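Local coordinates for Myo-inositol-1-phosphate synthase-related protein (Thermotoga maritima MSB8, PDB 3CIN), which is of unknown function but belongs to the myo-inositol-1-phosphate synthase family and holds a nicotinamide-adenine-dinucleotide and a magnesium ion in a four-chain assembly, at residues E33-K37 / G38-P42; G102-N106 / L107-A111; P330-G333 / G334-D338; K372-P375 / R376-Y380. All coordinates share one frame; numbering follows the deposited sequence.

Contact 1 of 4, residues E33-K37 / G38-P42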
loop_
_atom_site.group_PDB
_atom_site.type_symbol
_atom_site.label_atom_id
_atom_site.label_comp_id
_atom_site.label_asym_id
_atom_site.label_seq_id
_atom_site.Cartn_x
_atom_site.Cartn_y
_atom_site.Cartn_z
ATOM N N GLU A 33 35.184 -1.767 0.498
ATOM C CA GLU A 33 36.131 -2.382 -0.435
ATOM C C GLU A 33 35.800 -2.051 -1.878
ATOM O O GLU A 33 36.693 -1.665 -2.641
ATOM C CB GLU A 33 36.189 -3.893 -0.249
ATOM C CG GLU A 33 37.376 -4.501 -0.941
ATOM C CD GLU A 33 38.762 -4.251 -0.237
ATOM O OE1 GLU A 33 38.853 -3.819 0.935
ATOM O OE2 GLU A 33 39.793 -4.506 -0.887
ATOM N N LYS A 34 34.525 -2.188 -2.266
ATOM C CA LYS A 34 34.099 -1.828 -3.621
ATOM C C LYS A 34 34.288 -0.361 -3.895
ATOM O O LYS A 34 34.660 -0.007 -5.001
ATOM C CB LYS A 34 32.643 -2.209 -3.892
ATOM C CG LYS A 34 32.342 -3.676 -3.647
ATOM C CD LYS A 34 32.218 -4.503 -4.911
ATOM C CE LYS A 34 31.067 -5.501 -4.775
ATOM N NZ LYS A 34 29.874 -4.879 -4.088
ATOM N N LEU A 35 34.070 0.487 -2.896
ATOM C CA LEU A 35 34.268 1.925 -3.081
ATOM C C LEU A 35 35.713 2.351 -3.278
ATOM O O LEU A 35 35.975 3.250 -4.070
ATOM C CB LEU A 35 33.702 2.714 -1.934
ATOM C CG LEU A 35 32.219 2.855 -1.785
ATOM C CD1 LEU A 35 31.907 3.585 -0.482
ATOM C CD2 LEU A 35 31.697 3.615 -2.972
ATOM N N ARG A 36 36.643 1.755 -2.537
ATOM C CA ARG A 36 38.050 2.018 -2.757
ATOM C C ARG A 36 38.507 1.372 -4.090
ATOM O O ARG A 36 39.428 1.875 -4.715
ATOM C CB ARG A 36 38.903 1.572 -1.560
ATOM C CG ARG A 36 39.118 0.094 -1.419
ATOM C CD ARG A 36 40.160 -0.211 -0.322
ATOM N NE ARG A 36 39.545 -0.486 0.987
ATOM C CZ ARG A 36 39.527 0.341 2.035
ATOM N NH1 ARG A 36 40.081 1.550 1.966
ATOM N NH2 ARG A 36 38.938 -0.048 3.167
ATOM N N LYS A 37 37.857 0.288 -4.530
ATOM C CA LYS A 37 38.210 -0.360 -5.787
ATOM C C LYS A 37 37.363 0.205 -6.963
ATOM O O LYS A 37 37.430 -0.298 -8.082
ATOM C CB LYS A 37 38.093 -1.898 -5.666
ATOM C CG LYS A 37 39.142 -2.551 -4.729
ATOM C CD LYS A 37 39.074 -4.088 -4.823
ATOM C CE LYS A 37 40.219 -4.795 -4.099
ATOM N NZ LYS A 37 40.559 -6.079 -4.799
ATOM N N GLY A 38 36.582 1.252 -6.714
ATOM C CA GLY A 38 35.818 1.944 -7.759
ATOM C C GLY A 38 34.789 1.107 -8.462
ATOM O O GLY A 38 34.366 1.432 -9.583
ATOM N N GLU A 39 34.407 0.003 -7.844
ATOM C CA GLU A 39 33.516 -0.930 -8.472
ATOM C C GLU A 39 32.121 -0.410 -8.321
ATOM O O GLU A 39 31.220 -0.922 -8.967
ATOM C CB GLU A 39 33.634 -2.318 -7.852
ATOM C CG GLU A 39 35.029 -2.908 -7.994
ATOM C CD GLU A 39 35.217 -4.175 -7.178
ATOM O OE1 GLU A 39 34.532 -5.182 -7.469
ATOM O OE2 GLU A 39 36.041 -4.166 -6.243
ATOM N N ILE A 40 31.925 0.571 -7.431
ATOM C CA ILE A 40 30.609 1.163 -7.265
ATOM C C ILE A 40 30.699 2.632 -6.911
ATOM O O ILE A 40 31.697 3.071 -6.355
ATOM C CB ILE A 40 29.786 0.492 -6.123
ATOM C CG1 ILE A 40 30.417 0.712 -4.755
ATOM C CG2 ILE A 40 29.530 -0.991 -6.391
ATOM C CD1 ILE A 40 29.782 -0.112 -3.618
ATOM N N GLU A 41 29.605 3.356 -7.133
ATOM C CA GLU A 41 29.489 4.730 -6.679
ATOM C C GLU A 41 28.999 4.749 -5.247
ATOM O O GLU A 41 28.350 3.808 -4.821
ATOM C CB GLU A 41 28.463 5.483 -7.538
ATOM C CG GLU A 41 28.954 5.864 -8.932
ATOM C CD GLU A 41 30.178 6.762 -8.853
ATOM O OE1 GLU A 41 30.011 7.946 -8.517
ATOM O OE2 GLU A 41 31.302 6.277 -9.081
ATOM N N PRO A 42 29.301 5.828 -4.481
ATOM C CA PRO A 42 28.879 5.906 -3.098
ATOM C C PRO A 42 27.414 6.271 -2.846
ATOM O O PRO A 42 27.123 7.064 -1.935
ATOM C CB PRO A 42 29.787 6.986 -2.511
ATOM C CG PRO A 42 30.198 7.808 -3.677
ATOM C CD PRO A 42 30.100 6.990 -4.896
#
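The carboxylate of Glu-39 rests against the methylene chains of two lysines, OE1 lying 3.5 Å from Lys-34 CD and OE2 3.1 Å from Lys-37 CB. Lys-37 runs alongside Glu-39 while Lys-34 crosses it; the charged ends stay apart, and Lys-34 NZ bonds weakly to Asn-314 OD1 of the second subunit. The guanidinium of Arg-36 takes Glu-33 OE1 at its edge, in plane, through a weak hydrogen bond from NE (3.4 Å) that is part of a salt bridge. Stronger partners lie beyond: Thr-90 for Glu-33 and Ile-58 O for Arg-36.

The helix ends in a Schellman motif, with Gly-38 as its C-prime residue. Glu-39 N donates to Lys-34 O (2.9 Å, 152°), and Gly-38 N reaches Leu-35 O more weakly. Gly-38, at phi 62°, turns the chain with no CB to press on the carbonyl of Lys-37. Ile-40 CG1, between its backbone N and carbonyl carbon (chi1 65°), is thereby set against Lys-34 CB and Leu-35 CD2, 3.6 Å from the latter. Ile-40 O is buried without a polar partner.

The turn ends helix 23-36 and opens the loop to strand 58-65, with Leu-35 on Phe-313 of the second subunit.

Contact 2 of 4, residues G102-N106 / L107-A111. With NAD (nicotinamide-adenine-dinucleotide), chain F.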
loop_
_atom_site.group_PDB
_atom_site.type_symbol
_atom_site.label_atom_id
_atom_site.label_comp_id
_atom_site.label_asym_id
_atom_site.label_seq_id
_atom_site.Cartn_x
_atom_site.Cartn_y
_atom_site.Cartn_z
ATOM N N GLY A 102 25.599 -10.597 28.393
ATOM C CA GLY A 102 24.357 -11.310 28.031
ATOM C C GLY A 102 23.989 -11.295 26.557
ATOM O O GLY A 102 22.883 -11.675 26.188
ATOM N N SER A 103 24.899 -10.803 25.706
ATOM C CA SER A 103 24.507 -10.377 24.358
ATOM C C SER A 103 23.787 -11.440 23.512
ATOM O O SER A 103 22.744 -11.156 22.939
ATOM C CB SER A 103 25.749 -9.996 23.564
ATOM O OG SER A 103 26.298 -8.747 23.997
ATOM N N VAL A 104 24.416 -12.601 23.440
ATOM C CA VAL A 104 23.971 -13.710 22.559
ATOM C C VAL A 104 23.295 -14.887 23.284
ATOM O O VAL A 104 23.102 -15.968 22.721
ATOM C CB VAL A 104 25.099 -14.153 21.625
ATOM C CG1 VAL A 104 25.676 -12.925 20.854
ATOM C CG2 VAL A 104 26.221 -14.905 22.365
ATOM N N ARG A 105 22.874 -14.645 24.527
ATOM C CA ARG A 105 22.312 -15.681 25.385
ATOM C C ARG A 105 21.071 -16.365 24.789
ATOM O O ARG A 105 20.820 -17.576 25.022
ATOM C CB ARG A 105 21.976 -15.040 26.732
ATOM C CG ARG A 105 21.526 -15.979 27.823
ATOM C CD ARG A 105 21.247 -15.204 29.135
ATOM N NE ARG A 105 22.342 -14.466 29.818
ATOM C CZ ARG A 105 23.667 -14.662 29.750
ATOM N NH1 ARG A 105 24.244 -15.591 28.984
ATOM N NH2 ARG A 105 24.455 -13.879 30.487
ATOM N N ASN A 106 20.300 -15.603 24.021
ATOM C CA ASN A 106 19.106 -16.086 23.398
ATOM C C ASN A 106 19.239 -16.526 21.937
ATOM O O ASN A 106 18.221 -16.877 21.321
ATOM C CB ASN A 106 18.021 -15.025 23.484
ATOM C CG ASN A 106 17.723 -14.618 24.910
ATOM O OD1 ASN A 106 17.522 -13.437 25.203
ATOM N ND2 ASN A 106 17.683 -15.596 25.811
ATOM N N LEU A 107 20.462 -16.523 21.409
ATOM C CA LEU A 107 20.745 -16.882 20.029
ATOM C C LEU A 107 21.559 -18.147 19.912
ATOM O O LEU A 107 22.316 -18.495 20.817
ATOM C CB LEU A 107 21.528 -15.768 19.357
ATOM C CG LEU A 107 20.796 -14.417 19.319
ATOM C CD1 LEU A 107 21.754 -13.377 18.818
ATOM C CD2 LEU A 107 19.579 -14.493 18.443
ATOM N N PRO A 108 21.456 -18.823 18.760
ATOM C CA PRO A 108 22.186 -20.054 18.534
ATOM C C PRO A 108 23.642 -19.795 18.172
ATOM O O PRO A 108 24.085 -20.146 17.079
ATOM C CB PRO A 108 21.425 -20.689 17.371
ATOM C CG PRO A 108 20.904 -19.601 16.609
ATOM C CD PRO A 108 20.616 -18.473 17.610
ATOM N N ILE A 109 24.349 -19.148 19.097
ATOM C CA ILE A 109 25.742 -18.774 18.945
ATOM C C ILE A 109 26.469 -19.341 20.147
ATOM O O ILE A 109 26.027 -19.156 21.284
ATOM C CB ILE A 109 25.920 -17.232 18.962
ATOM C CG1 ILE A 109 25.273 -16.587 17.706
ATOM C CG2 ILE A 109 27.388 -16.865 19.100
ATOM C CD1 ILE A 109 25.120 -15.093 17.758
ATOM N N GLU A 110 27.592 -20.016 19.899
ATOM C CA GLU A 110 28.474 -20.481 20.939
ATOM C C GLU A 110 29.398 -19.325 21.317
ATOM O O GLU A 110 30.282 -18.945 20.537
ATOM C CB GLU A 110 29.273 -21.684 20.407
ATOM C CG GLU A 110 29.922 -22.483 21.460
ATOM C CD GLU A 110 30.840 -23.543 20.890
ATOM O OE1 GLU A 110 30.686 -23.896 19.689
ATOM O OE2 GLU A 110 31.709 -24.029 21.652
ATOM N N ALA A 111 29.161 -18.747 22.493
ATOM C CA ALA A 111 29.836 -17.516 22.916
ATOM C C ALA A 111 31.160 -17.739 23.617
ATOM O O ALA A 111 31.319 -18.687 24.398
ATOM C CB ALA A 111 28.904 -16.712 23.835
HETATM P PA NAD F . 23.989 -9.252 13.471
HETATM O O1A NAD F . 24.065 -9.729 12.045
HETATM O O2A NAD F . 23.437 -10.305 14.383
HETATM O O5B NAD F . 25.472 -8.981 13.904
HETATM C C5B NAD F . 25.804 -8.768 15.274
HETATM C C4B NAD F . 27.215 -9.291 15.481
HETATM O O4B NAD F . 27.669 -8.890 16.763
HETATM C C3B NAD F . 27.354 -10.807 15.416
HETATM O O3B NAD F . 28.491 -11.186 14.657
HETATM C C2B NAD F . 27.531 -11.212 16.873
HETATM O O2B NAD F . 28.132 -12.471 17.012
HETATM C C1B NAD F . 28.316 -10.027 17.389
HETATM N N9A NAD F . 28.269 -9.823 18.840
HETATM C C8A NAD F . 27.134 -9.995 19.626
HETATM N N7A NAD F . 27.468 -9.570 20.893
HETATM C C5A NAD F . 28.782 -9.170 20.873
HETATM C C6A NAD F . 29.653 -8.746 21.880
HETATM N N6A NAD F . 29.252 -8.558 23.176
HETATM N N1A NAD F . 30.927 -8.377 21.496
HETATM C C2A NAD F . 31.330 -8.508 20.179
HETATM N N3A NAD F . 30.507 -9.002 19.189
HETATM C C4A NAD F . 29.254 -9.327 19.567
HETATM O O3 NAD F . 23.176 -7.907 13.574
HETATM P PN NAD F . 23.214 -6.720 12.535
HETATM O O1N NAD F . 21.995 -6.821 11.681
HETATM O O2N NAD F . 24.585 -6.554 11.971
HETATM O O5D NAD F . 22.916 -5.482 13.492
HETATM C C5D NAD F . 23.917 -4.998 14.358
HETATM C C4D NAD F . 23.350 -3.992 15.353
HETATM O O4D NAD F . 22.969 -2.841 14.650
HETATM C C3D NAD F . 22.148 -4.455 16.160
HETATM O O3D NAD F . 22.230 -3.929 17.510
HETATM C C2D NAD F . 21.009 -3.743 15.447
HETATM O O2D NAD F . 19.906 -3.485 16.321
HETATM C C1D NAD F . 21.695 -2.445 15.083
HETATM N N1N NAD F . 21.015 -1.724 14.009
HETATM C C2N NAD F . 20.870 -2.297 12.811
HETATM C C3N NAD F . 20.226 -1.497 11.830
HETATM C C7N NAD F . 20.273 -1.976 10.451
HETATM O O7N NAD F . 20.835 -3.207 10.261
HETATM N N7N NAD F . 19.789 -1.213 9.458
HETATM C C4N NAD F . 19.760 -0.224 12.092
HETATM C C5N NAD F . 19.912 0.324 13.333
HETATM C C6N NAD F . 20.576 -0.456 14.290
HETATM O O HOH W 1 24.395 -18.220 23.031
#
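Val-104 fills the inside of this loop, its side chain set between Ile-109, Ala-111 and the adenine of nicotinamide-adenine-dinucleotide. CB comes first, 4.0 Å from Ile-109 CD1. The two methyls then part company. With CG1 anti to the carbonyl carbon (chi1 -53°), that methyl reaches the ligand, 3.5 Å from C8A of NAD, and also touches Ile-109 CD1 at 3.8 Å. CG2 goes instead to Ala-111 CB, 3.6 Å away. A branched, compact residue is apt here, since it can serve the adenine with one arm and the returning chain with the other; the side chain of Ile-109 crosses it at about a right angle.

The backbone doubles back through two type I beta turns, Gly-102 to Arg-105 and Val-104 to Leu-107, the second closed by Leu-107 N donating to Val-104 O (3.0 Å, 163°). An inverse gamma turn centred on Pro-108 follows. The whole lies in the loop after strand 96-97, an outer strand of a parallel sheet consistent with a Rossmann-type fold, where the adenine end of the dinucleotide is received.

Ser-103, next to Val-104, supplies the polar half of that reception. Its OG accepts a nearly straight bond from N6A of NAD (3.1 Å, 171°) and is also hydrogen-bonded to His-100 O, which anchors the hydroxyl. Water 1 lies 2.6 Å from both Val-104 O and Ile-109 O, placed to donate to each, though it probably cannot serve every nearby acceptor at once. Leu-107 and Ile-109 pack on Met-255, while Glu-110 pairs with Arg-68.

Contact 3 of 4, residues P330-G333 / G334-D338. With NAD (nicotinamide-adenine-dinucleotide), chain F.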
loop_
_atom_site.group_PDB
_atom_site.type_symbol
_atom_site.label_atom_id
_atom_site.label_comp_id
_atom_site.label_asym_id
_atom_site.label_seq_id
_atom_site.Cartn_x
_atom_site.Cartn_y
_atom_site.Cartn_z
ATOM N N PRO A 330 22.655 -2.633 4.323
ATOM C CA PRO A 330 23.246 -1.590 3.440
ATOM C C PRO A 330 22.937 -0.172 3.866
ATOM O O PRO A 330 23.803 0.693 3.780
ATOM C CB PRO A 330 22.682 -1.955 2.076
ATOM C CG PRO A 330 22.451 -3.461 2.189
ATOM C CD PRO A 330 21.879 -3.597 3.546
ATOM N N ALA A 331 21.724 0.085 4.342
ATOM C CA ALA A 331 21.387 1.447 4.748
ATOM C C ALA A 331 22.364 1.939 5.832
ATOM O O ALA A 331 22.942 3.048 5.761
ATOM C CB ALA A 331 19.951 1.536 5.248
ATOM N N LEU A 332 22.568 1.108 6.836
ATOM C CA LEU A 332 23.397 1.524 7.949
ATOM C C LEU A 332 24.879 1.507 7.573
ATOM O O LEU A 332 25.667 2.378 8.002
ATOM C CB LEU A 332 23.132 0.670 9.193
ATOM C CG LEU A 332 23.907 1.077 10.446
ATOM C CD1 LEU A 332 23.717 2.566 10.779
ATOM C CD2 LEU A 332 23.409 0.271 11.661
ATOM N N GLY A 333 25.269 0.515 6.801
ATOM C CA GLY A 333 26.624 0.458 6.240
ATOM C C GLY A 333 27.033 1.746 5.544
ATOM O O GLY A 333 28.122 2.270 5.753
ATOM N N GLY A 334 26.132 2.323 4.753
ATOM C CA GLY A 334 26.418 3.555 4.087
ATOM C C GLY A 334 26.566 4.726 5.018
ATOM O O GLY A 334 27.452 5.568 4.839
ATOM N N LEU A 335 25.716 4.784 6.025
ATOM C CA LEU A 335 25.847 5.855 7.033
ATOM C C LEU A 335 27.185 5.764 7.729
ATOM O O LEU A 335 27.830 6.793 8.011
ATOM C CB LEU A 335 24.741 5.781 8.055
ATOM C CG LEU A 335 23.344 6.045 7.520
ATOM C CD1 LEU A 335 22.403 6.167 8.732
ATOM C CD2 LEU A 335 23.271 7.318 6.618
ATOM N N LEU A 336 27.644 4.544 7.949
ATOM C CA LEU A 336 28.892 4.366 8.697
ATOM C C LEU A 336 30.106 4.916 7.916
ATOM O O LEU A 336 31.108 5.338 8.525
ATOM C CB LEU A 336 29.083 2.882 9.068
ATOM C CG LEU A 336 28.284 2.402 10.283
ATOM C CD1 LEU A 336 28.352 0.860 10.447
ATOM C CD2 LEU A 336 28.734 3.063 11.588
ATOM N N VAL A 337 30.041 4.878 6.585
ATOM C CA VAL A 337 31.131 5.391 5.756
ATOM C C VAL A 337 31.314 6.881 6.083
ATOM O O VAL A 337 32.407 7.373 6.115
ATOM C CB VAL A 337 30.911 5.137 4.294
ATOM C CG1 VAL A 337 32.032 5.803 3.459
ATOM C CG2 VAL A 337 30.879 3.583 4.028
ATOM N N ASP A 338 30.216 7.604 6.279
ATOM C CA ASP A 338 30.311 9.022 6.702
ATOM C C ASP A 338 30.743 9.163 8.176
ATOM O O ASP A 338 31.605 9.987 8.498
ATOM C CB ASP A 338 28.975 9.755 6.557
ATOM C CG ASP A 338 28.692 10.262 5.174
ATOM O OD1 ASP A 338 29.544 10.183 4.237
ATOM O OD2 ASP A 338 27.579 10.842 4.983
HETATM P PA NAD F . 23.989 -9.252 13.471
HETATM O O1A NAD F . 24.065 -9.729 12.045
HETATM O O2A NAD F . 23.437 -10.305 14.383
HETATM O O5B NAD F . 25.472 -8.981 13.904
HETATM C C5B NAD F . 25.804 -8.768 15.274
HETATM C C4B NAD F . 27.215 -9.291 15.481
HETATM O O4B NAD F . 27.669 -8.890 16.763
HETATM C C3B NAD F . 27.354 -10.807 15.416
HETATM O O3B NAD F . 28.491 -11.186 14.657
HETATM C C2B NAD F . 27.531 -11.212 16.873
HETATM O O2B NAD F . 28.132 -12.471 17.012
HETATM C C1B NAD F . 28.316 -10.027 17.389
HETATM N N9A NAD F . 28.269 -9.823 18.840
HETATM C C8A NAD F . 27.134 -9.995 19.626
HETATM N N7A NAD F . 27.468 -9.570 20.893
HETATM C C5A NAD F . 28.782 -9.170 20.873
HETATM C C6A NAD F . 29.653 -8.746 21.880
HETATM N N6A NAD F . 29.252 -8.558 23.176
HETATM N N1A NAD F . 30.927 -8.377 21.496
HETATM C C2A NAD F . 31.330 -8.508 20.179
HETATM N N3A NAD F . 30.507 -9.002 19.189
HETATM C C4A NAD F . 29.254 -9.327 19.567
HETATM O O3 NAD F . 23.176 -7.907 13.574
HETATM P PN NAD F . 23.214 -6.720 12.535
HETATM O O1N NAD F . 21.995 -6.821 11.681
HETATM O O2N NAD F . 24.585 -6.554 11.971
HETATM O O5D NAD F . 22.916 -5.482 13.492
HETATM C C5D NAD F . 23.917 -4.998 14.358
HETATM C C4D NAD F . 23.350 -3.992 15.353
HETATM O O4D NAD F . 22.969 -2.841 14.650
HETATM C C3D NAD F . 22.148 -4.455 16.160
HETATM O O3D NAD F . 22.230 -3.929 17.510
HETATM C C2D NAD F . 21.009 -3.743 15.447
HETATM O O2D NAD F . 19.906 -3.485 16.321
HETATM C C1D NAD F . 21.695 -2.445 15.083
HETATM N N1N NAD F . 21.015 -1.724 14.009
HETATM C C2N NAD F . 20.870 -2.297 12.811
HETATM C C3N NAD F . 20.226 -1.497 11.830
HETATM C C7N NAD F . 20.273 -1.976 10.451
HETATM O O7N NAD F . 20.835 -3.207 10.261
HETATM N N7N NAD F . 19.789 -1.213 9.458
HETATM C C4N NAD F . 19.760 -0.224 12.092
HETATM C C5N NAD F . 19.912 0.324 13.333
HETATM C C6N NAD F . 20.576 -0.456 14.290
#
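Regular helical bonds join the two segments, Gly-334 N to Pro-330 O (3.0 Å), Leu-335 N to Ala-331 O (3.3 Å) and Leu-336 N to Leu-332 O (2.9 Å), while Gly-333 O receives Val-337 N and Leu-336 N only weakly. Pro-330, in the first turn of the helix, fits there because its missing N-H costs little before the repeating bonds begin.

Leu-332 is the side chain that faces the ligand. With CG anti to the backbone N (chi1 -177°), it carries CD2 to the nicotinamide ring, 3.6 Å from C3N of NAD. Leu-332 CB lies 3.8 Å from N7N of NAD, the carboxamide nitrogen. Its other parts stay within the helix: CD1 is 4.3 Å from Leu-335 CB, and CG is 4.5 Å from Leu-336 CD1, both loose apolar contacts. Leucine offers an apolar surface to the nicotinamide ring; the polar groups of nicotinamide-adenine-dinucleotide are bonded by others, among them Asp-328 O. Leu-336 lays its CG against the helix itself, 3.5 Å from Leu-332 O, and Val-337 does likewise, with CG2 close to Gly-333 O. Gly-333 and Gly-334 bring no side chains, so this part of the turn presents backbone alone.

Asp-338, buried, is tied to Arg-341 and to Tyr-362. Helix 328-348 follows strand 317-327 of the mixed sheet and lies on helix 23-36, with Leu-332 and Leu-336 on Val-24 and Leu-336 and Val-337 on Phe-28; Pro-330 packs on Ala-316 of the second subunit.

Contact 4 of 4, residues K372-P375 / R376-Y380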
loop_
_atom_site.group_PDB
_atom_site.type_symbol
_atom_site.label_atom_id
_atom_site.label_comp_id
_atom_site.label_asym_id
_atom_site.label_seq_id
_atom_site.Cartn_x
_atom_site.Cartn_y
_atom_site.Cartn_z
ATOM N N LYS A 372 16.686 16.374 21.395
ATOM C CA LYS A 372 15.663 15.534 20.813
ATOM C C LYS A 372 15.736 15.528 19.282
ATOM O O LYS A 372 16.521 16.275 18.675
ATOM C CB LYS A 372 14.279 15.949 21.260
ATOM C CG LYS A 372 13.862 17.286 20.801
ATOM C CD LYS A 372 12.381 17.557 21.084
ATOM C CE LYS A 372 11.894 18.686 20.235
ATOM N NZ LYS A 372 12.942 19.753 20.130
ATOM N N ASN A 373 14.946 14.654 18.669
ATOM C CA ASN A 373 14.873 14.608 17.226
ATOM C C ASN A 373 14.273 15.933 16.679
ATOM O O ASN A 373 13.367 16.499 17.269
ATOM C CB ASN A 373 14.008 13.464 16.778
ATOM C CG ASN A 373 14.718 12.146 16.819
ATOM O OD1 ASN A 373 15.612 11.861 15.993
ATOM N ND2 ASN A 373 14.330 11.347 17.736
ATOM N N ILE A 374 14.773 16.331 15.507
ATOM C CA ILE A 374 14.257 17.458 14.704
ATOM C C ILE A 374 13.984 16.895 13.291
ATOM O O ILE A 374 14.490 15.833 12.956
ATOM C CB ILE A 374 15.231 18.647 14.654
ATOM C CG1 ILE A 374 16.621 18.223 14.162
ATOM C CG2 ILE A 374 15.316 19.287 16.045
ATOM C CD1 ILE A 374 17.548 19.383 13.908
ATOM N N PRO A 375 13.190 17.615 12.462
ATOM C CA PRO A 375 13.095 17.186 11.071
ATOM C C PRO A 375 14.464 16.953 10.433
ATOM O O PRO A 375 15.346 17.763 10.550
ATOM C CB PRO A 375 12.369 18.340 10.399
ATOM C CG PRO A 375 11.468 18.789 11.480
ATOM C CD PRO A 375 12.355 18.794 12.686
ATOM N N ARG A 376 14.602 15.822 9.761
ATOM C CA ARG A 376 15.912 15.400 9.309
ATOM C C ARG A 376 16.520 16.246 8.183
ATOM O O ARG A 376 17.742 16.291 8.055
ATOM C CB ARG A 376 15.898 13.919 8.939
ATOM C CG ARG A 376 17.084 13.179 9.516
ATOM C CD ARG A 376 16.843 11.614 9.648
ATOM N NE ARG A 376 16.119 11.206 10.845
ATOM C CZ ARG A 376 16.664 11.083 12.049
ATOM N NH1 ARG A 376 17.943 11.328 12.216
ATOM N NH2 ARG A 376 15.924 10.715 13.087
ATOM N N ILE A 377 15.706 16.963 7.408
ATOM C CA ILE A 377 16.242 17.915 6.425
ATOM C C ILE A 377 16.930 19.077 7.117
ATOM O O ILE A 377 17.983 19.569 6.675
ATOM C CB ILE A 377 15.125 18.353 5.382
ATOM C CG1 ILE A 377 14.727 17.122 4.528
ATOM C CG2 ILE A 377 15.665 19.401 4.378
ATOM C CD1 ILE A 377 13.335 17.123 3.860
ATOM N N ILE A 378 16.332 19.558 8.214
ATOM C CA ILE A 378 16.974 20.583 9.038
ATOM C C ILE A 378 18.273 20.045 9.677
ATOM O O ILE A 378 19.328 20.700 9.614
ATOM C CB ILE A 378 15.995 21.112 10.083
ATOM C CG1 ILE A 378 14.781 21.737 9.391
ATOM C CG2 ILE A 378 16.659 22.142 10.990
ATOM C CD1 ILE A 378 13.697 22.187 10.422
ATOM N N ALA A 379 18.201 18.844 10.245
ATOM C CA ALA A 379 19.391 18.186 10.775
ATOM C C ALA A 379 20.481 18.056 9.707
ATOM O O ALA A 379 21.647 18.307 9.993
ATOM C CB ALA A 379 19.094 16.853 11.360
ATOM N N TYR A 380 20.105 17.669 8.503
ATOM C CA TYR A 380 21.058 17.538 7.394
ATOM C C TYR A 380 21.773 18.831 7.102
ATOM O O TYR A 380 23.015 18.879 6.985
ATOM C CB TYR A 380 20.304 17.028 6.149
ATOM C CG TYR A 380 21.187 16.882 4.929
ATOM C CD1 TYR A 380 22.069 15.814 4.809
ATOM C CD2 TYR A 380 21.122 17.811 3.916
ATOM C CE1 TYR A 380 22.884 15.696 3.676
ATOM C CE2 TYR A 380 21.876 17.693 2.804
ATOM C CZ TYR A 380 22.765 16.638 2.676
ATOM O OH TYR A 380 23.559 16.589 1.535
#
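Arg-376, the first residue of helix 376-386, folds back on Asn-373: a bend at chi3 (-83°) brings NH2 to Asn-373 OD1 at 3.1 Å. The bond is weak and far from straight, and the amide and guanidinium planes stand 70° apart. Firmer partners hold both groups, NH1 reaching Phe-361 O and Met-363 O, and Asn-373 ND2 reaching Lys-364 O. Ile-377 packs on Gln-238 of the second subunit.

Ile-378 comes next and lies alongside Pro-375, CD1 being 4.1 Å from Pro-375 CB, while its CG2 approaches Ile-374 CD1 at 4.1 Å. Ala-379 adds the backbone tie: its N donates to Pro-375 O (3.1 Å, 170°), in the carbonyl plane, and its small CB admits Ile-374 CD1 at 3.9 Å. Tyr-380 N then bonds Arg-376 O, continuing the helix, and its ring meets that of Phe-361.

Proline suits the N-cap because its missing N-H costs the helix nothing, while Pro-375 O takes the first i to i+4 bond and the ring gives Ile-378 an apolar wall. The positive charge of Arg-376 is probably stabilised by several carbonyl dipoles; its main ties are those of NH1 to Phe-361 O and Met-363 O, and the weak bond to Asn-373, which packs on Pro-366 of the magnesium site, adds only a little.

How the contacts relate
Contacts 2 and 3 touch the two ends of nicotinamide-adenine-dinucleotide, the loop at the adenine and the helix at the nicotinamide, with their centres 26 Å apart. Contact 1 is the nearest neighbour of contact 3: their centres are 13 Å apart and their nearest atoms about 5 Å, without touching, and Phe-313 of the second subunit packs on both, on Leu-35 and on Val-337. Contact 4 is 18 Å from contact 3 between centres, and the side chain of Asn-373 is about 7 Å from the magnesium ion. Contacts 1, 3 and 4 all touch the second subunit, whereas contact 2, opposite contact 4 across the chain's centre, has no other protein chain on its segments.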